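Local coordinates for protein chintase (PDB 5YUQ) that hydrolyses chitin as a family 18 glycoside hydrolase from a thermophilic fungus, probably within a tunnel-shaped active site built on a TIM barrel, at residues 236-241 and 258-263; 264-269 and 284-289. All coordinates share one frame; numbering follows the deposited sequence.

Contact 1: residues 236-241 and 258-263; sequences GRVSKT and SSQIKG
Gln260 and Ile261 lie against Val238, Ser239 and Lys240 near the end of strand 228-240. Gln260 supplies the polar half of the contact. From CB its chain first runs away from the backbone N, with CG anti to it. It then bends, with chi2 at 61° placing CD, and the amide comes to rest beside the strand. NE2 is the gripping atom. Gln260 NE2 gives one N-H to Val238 O at 2.8 Å, with the donor tilted from the carbonyl plane. The other N-H of Gln260 NE2 goes to Ile261 O at 2.9 Å. That bond is nearly straight (169°) and lies in the amide plane, on a carbonyl lone pair. Gln260 OE1 takes a hydrogen bond from a water at 2.8 Å, and the same water is bonded to Ser239 OG.

Ile261 supplies the apolar half. Its two branches part at CB. CG1 leads to CD1. Ile261 CD1 touches Val238 CG2 at 3.9 Å and also lies against the backbone at Ser239 C. Ile261 CG2 reaches Lys240 CB at 4.1 Å, while the rest of the lysine chain leads away. Val238 CG2 also packs on Lys262 O at 3.6 Å and on Gly263 CA.

Val238 further touches Leu324, and its backbone bonds to Gly283. Strands 284-286 and 322-325 are antiparallel neighbours of barrel strand 228-240. They fit the insertion between the last two barrel strands of many family 18 chitinases. Segment 258-263 has no regular strand, and its one hydrogen bond to 236-241 comes from a side-chain amide. A single nitrogen thus bridges a strand carbonyl and a loop carbonyl. This fixes the amide's rotation and ties the two backbones together, with Ile261 on Val238 as apolar support.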
loop_
_atom_site.group_PDB
_atom_site.type_symbol
_atom_site.label_atom_id
_atom_site.label_comp_id
_atom_site.label_asym_id
_atom_site.label_seq_id
_atom_site.Cartn_x
_atom_site.Cartn_y
_atom_site.Cartn_z
ATOM N N GLY A 236 5.731 9.023 6.220
ATOM C CA GLY A 236 4.606 9.818 6.656
ATOM C C GLY A 236 4.237 10.801 5.563
ATOM O O GLY A 236 4.812 10.768 4.472
ATOM N N ARG A 237 3.277 11.670 5.845
ATOM C CA ARG A 237 2.868 12.678 4.867
ATOM C C ARG A 237 2.721 14.029 5.531
ATOM O O ARG A 237 2.224 14.120 6.656
ATOM C CB ARG A 237 1.549 12.287 4.201
ATOM C CG ARG A 237 0.911 13.411 3.385
ATOM C CD ARG A 237 -0.166 12.900 2.424
ATOM N NE ARG A 237 0.406 11.961 1.463
ATOM C CZ ARG A 237 0.365 10.645 1.600
ATOM N NH1 ARG A 237 -0.254 10.104 2.644
ATOM N NH2 ARG A 237 0.928 9.869 0.688
ATOM N N VAL A 238 3.169 15.078 4.846
ATOM C CA VAL A 238 2.926 16.426 5.325
ATOM C C VAL A 238 1.676 17.032 4.697
ATOM O O VAL A 238 1.356 16.774 3.535
ATOM C CB VAL A 238 4.141 17.368 5.105
ATOM C CG1 VAL A 238 5.307 16.939 5.982
ATOM C CG2 VAL A 238 4.538 17.416 3.636
ATOM N N SER A 239 0.948 17.795 5.503
ATOM C CA SER A 239 -0.143 18.629 5.026
ATOM C C SER A 239 0.147 20.043 5.492
ATOM O O SER A 239 0.910 20.257 6.436
ATOM C CB SER A 239 -1.473 18.171 5.614
ATOM O OG SER A 239 -1.796 16.858 5.182
ATOM N N LYS A 240 -0.464 21.016 4.836
ATOM C CA LYS A 240 -0.315 22.402 5.253
ATOM C C LYS A 240 -1.528 22.804 6.077
ATOM O O LYS A 240 -2.649 22.812 5.566
ATOM C CB LYS A 240 -0.222 23.309 4.033
ATOM C CG LYS A 240 0.033 24.768 4.404
ATOM C CD LYS A 240 0.054 25.659 3.185
ATOM C CE LYS A 240 0.492 27.065 3.585
ATOM N NZ LYS A 240 0.493 27.984 2.419
ATOM N N THR A 241 -1.318 23.122 7.351
ATOM C CA THR A 241 -2.429 23.565 8.188
ATOM C C THR A 241 -2.733 25.039 7.925
ATOM O O THR A 241 -1.841 25.814 7.561
ATOM C CB THR A 241 -2.155 23.344 9.683
ATOM O OG1 THR A 241 -1.129 24.240 10.126
ATOM C CG2 THR A 241 -1.699 21.917 9.929
ATOM N N SER A 258 -5.724 23.445 -1.452
ATOM C CA SER A 258 -5.440 24.099 -2.731
ATOM C C SER A 258 -4.482 23.287 -3.597
ATOM O O SER A 258 -4.672 23.179 -4.807
ATOM C CB SER A 258 -4.901 25.513 -2.517
ATOM O OG SER A 258 -3.566 25.487 -2.041
ATOM N N SER A 259 -3.456 22.719 -2.969
ATOM C CA SER A 259 -2.501 21.856 -3.653
ATOM C C SER A 259 -1.640 21.189 -2.600
ATOM O O SER A 259 -1.432 21.748 -1.524
ATOM C CB SER A 259 -1.611 22.645 -4.611
ATOM O OG SER A 259 -0.711 23.480 -3.913
ATOM N N GLN A 260 -1.151 19.995 -2.907
ATOM C CA GLN A 260 -0.329 19.239 -1.968
ATOM C C GLN A 260 1.091 19.785 -1.897
ATOM O O GLN A 260 1.788 19.846 -2.910
ATOM C CB GLN A 260 -0.298 17.767 -2.378
ATOM C CG GLN A 260 0.636 16.921 -1.510
ATOM C CD GLN A 260 0.216 16.914 -0.058
ATOM O OE1 GLN A 260 -0.914 16.538 0.270
ATOM N NE2 GLN A 260 1.124 17.336 0.826
ATOM N N ILE A 261 1.522 20.194 -0.704
ATOM C CA ILE A 261 2.881 20.689 -0.536
ATOM C C ILE A 261 3.885 19.537 -0.603
ATOM O O ILE A 261 3.550 18.382 -0.322
ATOM C CB ILE A 261 3.073 21.450 0.795
ATOM C CG1 ILE A 261 2.668 20.582 1.992
ATOM C CG2 ILE A 261 2.272 22.753 0.785
ATOM C CD1 ILE A 261 3.222 21.107 3.326
ATOM N N LYS A 262 5.111 19.870 -0.986
ATOM C CA LYS A 262 6.195 18.901 -1.073
ATOM C C LYS A 262 6.570 18.369 0.304
ATOM O O LYS A 262 6.602 19.117 1.286
ATOM C CB LYS A 262 7.418 19.564 -1.712
ATOM C CG LYS A 262 8.605 18.643 -1.941
ATOM C CD LYS A 262 9.812 19.457 -2.417
ATOM C CE LYS A 262 11.054 18.594 -2.584
ATOM N NZ LYS A 262 10.906 17.597 -3.668
ATOM N N GLY A 263 6.861 17.074 0.361
ATOM C CA GLY A 263 7.387 16.448 1.560
ATOM C C GLY A 263 8.897 16.553 1.608
ATOM O O GLY A 263 9.442 17.663 1.607
HETATM O O HOH W 1 -2.372 17.337 2.538
#

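Contact 2: residues 264-269 and 284-289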
loop_
_atom_site.group_PDB
_atom_site.type_symbol
_atom_site.label_atom_id
_atom_site.label_comp_id
_atom_site.label_asym_id
_atom_site.label_seq_id
_atom_site.Cartn_x
_atom_site.Cartn_y
_atom_site.Cartn_z
ATOM N N ASP A 264 9.585 15.415 1.645
ATOM C CA ASP A 264 11.045 15.454 1.697
ATOM C C ASP A 264 11.670 15.361 0.305
ATOM O O ASP A 264 10.987 15.543 -0.701
ATOM C CB ASP A 264 11.601 14.376 2.638
ATOM C CG ASP A 264 11.367 12.971 2.130
ATOM O OD1 ASP A 264 10.933 12.789 0.969
ATOM O OD2 ASP A 264 11.627 12.026 2.902
ATOM N N SER A 265 12.970 15.068 0.257
ATOM C CA SER A 265 13.697 15.015 -1.008
ATOM C C SER A 265 13.226 13.897 -1.932
ATOM O O SER A 265 13.466 13.944 -3.137
ATOM C CB SER A 265 15.199 14.879 -0.752
ATOM O OG SER A 265 15.502 13.641 -0.142
ATOM N N THR A 266 12.564 12.886 -1.373
ATOM C CA THR A 266 12.044 11.784 -2.178
ATOM C C THR A 266 10.762 12.181 -2.892
ATOM O O THR A 266 10.295 11.463 -3.778
ATOM C CB THR A 266 11.751 10.525 -1.331
ATOM O OG1 THR A 266 10.622 10.764 -0.481
ATOM C CG2 THR A 266 12.956 10.123 -0.506
ATOM N N ASP A 267 10.194 13.322 -2.508
ATOM C CA ASP A 267 8.913 13.757 -3.066
ATOM C C ASP A 267 9.106 14.604 -4.319
ATOM O O ASP A 267 9.057 15.834 -4.270
ATOM C CB ASP A 267 8.097 14.515 -2.016
ATOM C CG ASP A 267 6.690 14.838 -2.481
ATOM O OD1 ASP A 267 6.262 14.327 -3.534
ATOM O OD2 ASP A 267 6.009 15.606 -1.775
ATOM N N GLU A 268 9.334 13.929 -5.439
ATOM C CA GLU A 268 9.499 14.594 -6.721
ATOM C C GLU A 268 8.137 14.859 -7.327
ATOM O O GLU A 268 7.225 14.033 -7.213
ATOM C CB GLU A 268 10.302 13.716 -7.683
ATOM C CG GLU A 268 11.760 13.502 -7.311
ATOM C CD GLU A 268 12.465 12.558 -8.274
ATOM O OE1 GLU A 268 11.770 11.763 -8.943
ATOM O OE2 GLU A 268 13.710 12.617 -8.370
ATOM N N LYS A 269 7.998 16.003 -7.981
ATOM C CA LYS A 269 6.763 16.306 -8.683
ATOM C C LYS A 269 6.575 15.292 -9.795
ATOM O O LYS A 269 7.527 14.947 -10.496
ATOM C CB LYS A 269 6.801 17.724 -9.255
ATOM C CG LYS A 269 5.715 18.614 -8.704
ATOM C CD LYS A 269 5.792 20.017 -9.280
ATOM C CE LYS A 269 4.675 20.875 -8.714
ATOM N NZ LYS A 269 4.638 22.233 -9.321
ATOM N N GLN A 284 5.013 13.001 0.570
ATOM C CA GLN A 284 5.716 11.876 1.180
ATOM C C GLN A 284 6.956 12.333 1.941
ATOM O O GLN A 284 7.720 13.181 1.481
ATOM C CB GLN A 284 6.087 10.852 0.110
ATOM C CG GLN A 284 6.882 9.660 0.626
ATOM C CD GLN A 284 7.199 8.664 -0.472
ATOM O OE1 GLN A 284 6.424 7.742 -0.730
ATOM N NE2 GLN A 284 8.346 8.851 -1.129
ATOM N N TYR A 285 7.139 11.757 3.121
ATOM C CA TYR A 285 8.254 12.080 3.985
ATOM C C TYR A 285 8.727 10.736 4.523
ATOM O O TYR A 285 8.077 10.156 5.390
ATOM C CB TYR A 285 7.729 12.959 5.118
ATOM C CG TYR A 285 8.655 14.066 5.554
ATOM C CD1 TYR A 285 9.693 13.807 6.424
ATOM C CD2 TYR A 285 8.462 15.370 5.122
ATOM C CE1 TYR A 285 10.532 14.795 6.843
ATOM C CE2 TYR A 285 9.313 16.385 5.542
ATOM C CZ TYR A 285 10.341 16.080 6.400
ATOM O OH TYR A 285 11.200 17.065 6.834
ATOM N N ILE A 286 9.834 10.210 4.005
ATOM C CA ILE A 286 10.205 8.838 4.373
ATOM C C ILE A 286 10.876 8.768 5.736
ATOM O O ILE A 286 11.424 9.754 6.229
ATOM C CB ILE A 286 11.082 8.138 3.314
ATOM C CG1 ILE A 286 12.447 8.819 3.199
ATOM C CG2 ILE A 286 10.368 8.102 1.969
ATOM C CD1 ILE A 286 13.474 7.953 2.488
ATOM N N TRP A 287 10.825 7.598 6.355
ATOM C CA TRP A 287 11.353 7.446 7.700
ATOM C C TRP A 287 12.807 7.883 7.806
ATOM O O TRP A 287 13.193 8.502 8.802
ATOM C CB TRP A 287 11.213 6.012 8.198
ATOM C CG TRP A 287 11.883 5.844 9.521
ATOM C CD1 TRP A 287 13.094 5.260 9.762
ATOM C CD2 TRP A 287 11.393 6.292 10.790
ATOM N NE1 TRP A 287 13.386 5.320 11.106
ATOM C CE2 TRP A 287 12.354 5.945 11.759
ATOM C CE3 TRP A 287 10.229 6.950 11.202
ATOM C CZ2 TRP A 287 12.184 6.225 13.114
ATOM C CZ3 TRP A 287 10.062 7.231 12.546
ATOM C CH2 TRP A 287 11.036 6.871 13.486
ATOM N N ARG A 288 13.617 7.575 6.802
ATOM C CA ARG A 288 15.046 7.931 6.859
ATOM C C ARG A 288 15.179 9.437 7.158
ATOM O O ARG A 288 16.032 9.795 7.922
ATOM C CB ARG A 288 15.824 7.616 5.612
ATOM C CG ARG A 288 15.958 6.140 5.320
ATOM C CD ARG A 288 16.631 5.782 4.012
ATOM N NE ARG A 288 18.069 6.056 4.046
ATOM C CZ ARG A 288 18.959 5.257 4.601
ATOM N NH1 ARG A 288 18.634 4.096 5.153
ATOM N NH2 ARG A 288 20.209 5.607 4.573
ATOM N N THR A 289 14.355 10.255 6.501
ATOM C CA THR A 289 14.387 11.701 6.698
ATOM C C THR A 289 13.909 12.086 8.091
ATOM O O THR A 289 14.514 12.931 8.754
ATOM C CB THR A 289 13.511 12.415 5.667
ATOM O OG1 THR A 289 13.855 11.960 4.351
ATOM C CG2 THR A 289 13.709 13.923 5.758
HETATM O O HOH W 2 15.364 13.644 2.832
#
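Chi1 of Asp264 (67°) places CG between its backbone N and carbonyl carbon, on the side of Ile286 and Thr289. Thr289 answers with chi1 at -51°, which sets OG1 beside its own backbone N. Thr289 OG1 then donates to Asp264 OD2 at 2.7 Å. Ile286 N donates to Asp264 OD2 at 2.8 Å. The two donors reach OD2 from opposite faces of the carboxylate plane. Ile286 is the N-cap of helix 287-292, so Asp264 sits at the start of that helix.

OD1 faces back into its own turn. It accepts from Thr266 N, an Asx turn within the type I turn from Asp264 to Asp267. Thr266 OG1 donates to the syn lone pair of Asp264 OD1, at an unusually short 2.5 Å. Thr266 OG1 in turn accepts from Gln284 NE2 at 3.0 Å, in the plane of the glutamine amide. The Thr266 and Gln284 side chains cross at about a right angle. Thr266 CG2 packs on Ile286 CD1 at 3.7 Å.

The backbone joins in as well: Asp264 N bonds to Gln284 O at 2.9 Å. Asp264 CB stands over the centre of the Tyr285 ring, 4.0 Å from the centroid, a CH-pi contact. The tyrosine hydroxyl bonds to Glu293. A water donates to Thr289 OG1 and is also bonded to Ser265 OG.

The carboxylate is met by four donors, two on each oxygen. They would be expected to stabilise its negative charge, and to help offset the non-bonded approach of Asp264 OD1 to Gln284 O (3.3 Å). They also hold the turn against the strand-to-helix junction.

From the N terminus, strand 228-240 comes first. The chain leaves it, and contact 1 closes that loop when 258-263 returns to the strand's end. Asp264 follows directly, so contact 2 opens where contact 1 has closed. Its loop, which holds the disulfide-bonded Cys274, closes at 284-289. The two loops lie in series and neither encloses the other. They share one platform, because strands 228-240 and 284-286 are antiparallel neighbours, with Gly236 and Tyr285 bonded through their backbones. Lys262 NZ also reaches Asp267 O, joining the two loop segments. Together the contacts tie the irregular loop to a barrel strand, to strand 284-286 and to helix 287-292.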